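ABC transporter periplasmic peptide-binding protein (Pseudoalteromonas, PDB 4QFL) binds dipeptides in the periplasm, here holding Ala-Phe, and probably delivers them to an ABC transporter for uptake. Local coordinates at residues G250-L258 and T265-L276. Residues are numbered along the deposited sequence; the frame is centred on the assembly and turned at random. Where two conformers were deposited one is given.
Sequences GTTRIAKIL and TAHPSSAQLSIL
Ile-254 and Leu-276 meet where helix 250-258, strand 264-266 and helix 273-278, consecutive elements of this family 5 solute-binding protein with its periplasmic binding-protein fold, pack together. Apolar side chains join helix 250-258 to helix 273-278 and the residues before it. Ile-254 pushes CD1 to 3.7 Å from Leu-276 CD1, and its CG2 branch lies against Gln-272 CB. One turn on, Ile-257 CG2 and Leu-258 CD2 both meet Leu-276 CD2, which continues the seam toward strand 500-513.

The polar contacts centre on Arg-253, which reaches the backbone carbonyls of Ala-266 and His-267, on the way from strand 264-266 to helix 273-278. Its guanidinium presents an edge to both: NE donates to Ala-266 O at 3.0 Å (N-H...O 156°), and NH2 to His-267 O at 3.1 Å, with both oxygens close to the guanidinium plane. A bend at chi3 (-61°) turns the group back along the helix, with Gly-250 CA above one face, toward its rim, while NH1 is held by Thr-247 O. With an alanine here, Ala-266 O and His-267 O would probably lose their guanidinium donors, and this backbone its grip on the helix. The side chain of His-267 lies about 7 Å from the bound phenylalanine. Water 1 adds a bridge, donating to Gly-250 O and His-267 O. Thr-265 supplies a further bond: OG1 donates to Arg-253 O at 3.1 Å from above the carbonyl plane, opposite the face that receives the helical N-H of Ile-257.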
loop_
_atom_site.group_PDB
_atom_site.type_symbol
_atom_site.label_atom_id
_atom_site.label_comp_id
_atom_site.label_asym_id
_atom_site.label_seq_id
_atom_site.Cartn_x
_atom_site.Cartn_y
_atom_site.Cartn_z
ATOM N N GLY A 250 2.107 -17.286 -9.182
ATOM C CA GLY A 250 3.087 -17.470 -8.123
ATOM C C GLY A 250 4.085 -18.597 -8.340
ATOM O O GLY A 250 5.285 -18.427 -8.161
ATOM N N THR A 251 3.601 -19.761 -8.726
ATOM C CA THR A 251 4.495 -20.891 -8.910
ATOM C C THR A 251 5.426 -20.694 -10.106
ATOM O O THR A 251 6.549 -21.201 -10.117
ATOM C CB THR A 251 3.708 -22.215 -9.005
ATOM O OG1 THR A 251 2.805 -22.168 -10.117
ATOM C CG2 THR A 251 2.900 -22.416 -7.726
ATOM N N THR A 252 4.972 -19.949 -11.104
ATOM C CA THR A 252 5.817 -19.631 -12.247
ATOM C C THR A 252 6.982 -18.720 -11.845
ATOM O O THR A 252 8.080 -18.825 -12.390
ATOM C CB THR A 252 5.004 -18.969 -13.379
ATOM O OG1 THR A 252 3.931 -19.832 -13.752
ATOM C CG2 THR A 252 5.870 -18.706 -14.604
ATOM N N ARG A 253 6.743 -17.818 -10.896
ATOM C CA ARG A 253 7.819 -16.962 -10.401
ATOM C C ARG A 253 8.833 -17.819 -9.674
ATOM O O ARG A 253 10.030 -17.604 -9.789
ATOM C CB ARG A 253 7.281 -15.851 -9.503
ATOM C CG ARG A 253 6.327 -14.886 -10.233
ATOM C CD ARG A 253 6.194 -13.549 -9.500
ATOM N NE ARG A 253 5.643 -13.708 -8.158
ATOM C CZ ARG A 253 4.356 -13.923 -7.901
ATOM N NH1 ARG A 253 3.481 -13.998 -8.891
ATOM N NH2 ARG A 253 3.947 -14.057 -6.649
ATOM N N ILE A 254 8.351 -18.828 -8.957
ATOM C CA ILE A 254 9.236 -19.796 -8.328
ATOM C C ILE A 254 10.034 -20.536 -9.399
ATOM O O ILE A 254 11.255 -20.642 -9.313
ATOM C CB ILE A 254 8.456 -20.836 -7.492
ATOM C CG1 ILE A 254 7.669 -20.151 -6.383
ATOM C CG2 ILE A 254 9.414 -21.878 -6.882
ATOM C CD1 ILE A 254 8.524 -19.586 -5.316
ATOM N N ALA A 255 9.333 -21.048 -10.404
ATOM C CA ALA A 255 9.975 -21.762 -11.492
ATOM C C ALA A 255 11.075 -20.913 -12.132
ATOM O O ALA A 255 12.159 -21.414 -12.442
ATOM C CB ALA A 255 8.945 -22.177 -12.526
ATOM N N LYS A 256 10.801 -19.626 -12.322
ATOM C CA LYS A 256 11.762 -18.728 -12.961
ATOM C C LYS A 256 12.971 -18.380 -12.114
ATOM O O LYS A 256 14.028 -18.092 -12.650
ATOM C CB LYS A 256 11.090 -17.455 -13.441
ATOM C CG LYS A 256 10.199 -17.687 -14.634
ATOM C CD LYS A 256 9.499 -16.413 -15.059
ATOM C CE LYS A 256 8.844 -16.595 -16.411
ATOM N NZ LYS A 256 8.216 -15.341 -16.874
ATOM N N ILE A 257 12.847 -18.397 -10.798
ATOM C CA ILE A 257 14.057 -18.195 -10.016
ATOM C C ILE A 257 14.895 -19.472 -10.048
ATOM O O ILE A 257 16.121 -19.424 -10.092
ATOM C CB ILE A 257 13.781 -17.714 -8.574
ATOM C CG1 ILE A 257 15.068 -17.162 -7.952
ATOM C CG2 ILE A 257 13.200 -18.826 -7.718
ATOM C CD1 ILE A 257 14.861 -16.604 -6.585
ATOM N N LEU A 258 14.229 -20.616 -10.078
ATOM C CA LEU A 258 14.933 -21.897 -10.142
ATOM C C LEU A 258 15.765 -22.050 -11.425
ATOM O O LEU A 258 16.887 -22.547 -11.386
ATOM C CB LEU A 258 13.946 -23.063 -9.974
ATOM C CG LEU A 258 13.341 -23.158 -8.573
ATOM C CD1 LEU A 258 12.338 -24.289 -8.455
ATOM C CD2 LEU A 258 14.445 -23.315 -7.541
ATOM N N THR A 265 12.482 -12.731 -6.846
ATOM C CA THR A 265 11.094 -13.156 -6.930
ATOM C C THR A 265 10.234 -12.514 -5.859
ATOM O O THR A 265 10.421 -12.735 -4.674
ATOM C CB THR A 265 10.961 -14.682 -6.824
ATOM O OG1 THR A 265 11.236 -15.259 -8.101
ATOM C CG2 THR A 265 9.558 -15.060 -6.425
ATOM N N ALA A 266 9.289 -11.703 -6.307
ATOM C CA ALA A 266 8.344 -11.054 -5.420
ATOM C C ALA A 266 7.398 -12.077 -4.830
ATOM O O ALA A 266 6.972 -13.012 -5.511
ATOM C CB ALA A 266 7.554 -9.995 -6.187
ATOM N N HIS A 267 7.084 -11.889 -3.556
ATOM C CA HIS A 267 6.085 -12.694 -2.867
ATOM C C HIS A 267 6.155 -14.169 -3.247
ATOM O O HIS A 267 5.259 -14.669 -3.926
ATOM C CB HIS A 267 4.681 -12.153 -3.159
ATOM C CG HIS A 267 4.516 -10.698 -2.841
ATOM N ND1 HIS A 267 4.198 -10.247 -1.581
ATOM C CD2 HIS A 267 4.628 -9.595 -3.620
ATOM C CE1 HIS A 267 4.120 -8.927 -1.593
ATOM N NE2 HIS A 267 4.367 -8.508 -2.821
ATOM N N PRO A 268 7.221 -14.869 -2.814
ATOM C CA PRO A 268 7.351 -16.304 -3.095
ATOM C C PRO A 268 6.200 -17.112 -2.498
ATOM O O PRO A 268 5.759 -16.850 -1.382
ATOM C CB PRO A 268 8.677 -16.675 -2.428
ATOM C CG PRO A 268 8.926 -15.608 -1.435
ATOM C CD PRO A 268 8.366 -14.366 -2.040
ATOM N N SER A 269 5.710 -18.089 -3.251
ATOM C CA SER A 269 4.603 -18.922 -2.794
ATOM C C SER A 269 4.989 -19.799 -1.597
ATOM O O SER A 269 5.960 -20.552 -1.648
ATOM C CB SER A 269 4.085 -19.796 -3.937
ATOM O OG SER A 269 3.606 -19.007 -5.011
ATOM N N SER A 270 4.202 -19.703 -0.532
ATOM C CA SER A 270 4.456 -20.454 0.700
ATOM C C SER A 270 4.778 -21.898 0.434
ATOM O O SER A 270 5.692 -22.450 1.034
ATOM C CB SER A 270 3.227 -20.433 1.592
ATOM O OG SER A 270 2.676 -19.143 1.640
ATOM N N ALA A 271 3.999 -22.522 -0.445
ATOM C CA ALA A 271 4.121 -23.954 -0.681
ATOM C C ALA A 271 5.511 -24.299 -1.183
ATOM O O ALA A 271 5.956 -25.438 -1.064
ATOM C CB ALA A 271 3.076 -24.425 -1.666
ATOM N N GLN A 272 6.206 -23.315 -1.736
ATOM C CA GLN A 272 7.538 -23.562 -2.262
ATOM C C GLN A 272 8.687 -22.983 -1.446
ATOM O O GLN A 272 9.834 -23.043 -1.881
ATOM C CB GLN A 272 7.638 -23.109 -3.719
ATOM C CG GLN A 272 7.013 -24.099 -4.701
ATOM C CD GLN A 272 5.507 -23.987 -4.752
ATOM O OE1 GLN A 272 4.968 -22.886 -4.792
ATOM N NE2 GLN A 272 4.818 -25.122 -4.739
ATOM N N LEU A 273 8.407 -22.436 -0.266
ATOM C CA LEU A 273 9.490 -21.880 0.551
ATOM C C LEU A 273 10.500 -22.951 0.915
ATOM O O LEU A 273 11.699 -22.706 0.908
ATOM C CB LEU A 273 8.965 -21.224 1.825
ATOM C CG LEU A 273 8.265 -19.887 1.617
ATOM C CD1 LEU A 273 7.761 -19.335 2.942
ATOM C CD2 LEU A 273 9.211 -18.926 0.941
ATOM N N SER A 274 10.013 -24.139 1.238
ATOM C CA SER A 274 10.901 -25.239 1.602
ATOM C C SER A 274 11.804 -25.657 0.439
ATOM O O SER A 274 12.971 -25.983 0.630
ATOM C CB SER A 274 10.089 -26.431 2.101
ATOM O OG SER A 274 10.906 -27.577 2.224
ATOM N N ILE A 275 11.256 -25.654 -0.766
ATOM C CA ILE A 275 12.053 -25.926 -1.952
ATOM C C ILE A 275 13.210 -24.929 -2.045
ATOM O O ILE A 275 14.373 -25.325 -2.182
ATOM C CB ILE A 275 11.183 -25.846 -3.230
ATOM C CG1 ILE A 275 10.251 -27.060 -3.318
ATOM C CG2 ILE A 275 12.050 -25.702 -4.476
ATOM C CD1 ILE A 275 9.029 -26.973 -2.394
ATOM N N LEU A 276 12.889 -23.638 -1.960
ATOM C CA LEU A 276 13.894 -22.576 -2.026
ATOM C C LEU A 276 14.898 -22.637 -0.862
ATOM O O LEU A 276 16.095 -22.438 -1.059
ATOM C CB LEU A 276 13.208 -21.202 -2.095
ATOM C CG LEU A 276 12.131 -21.034 -3.176
ATOM C CD1 LEU A 276 11.564 -19.639 -3.142
ATOM C CD2 LEU A 276 12.661 -21.353 -4.563
HETATM O O HOH W 1 5.995 -16.817 -6.030
#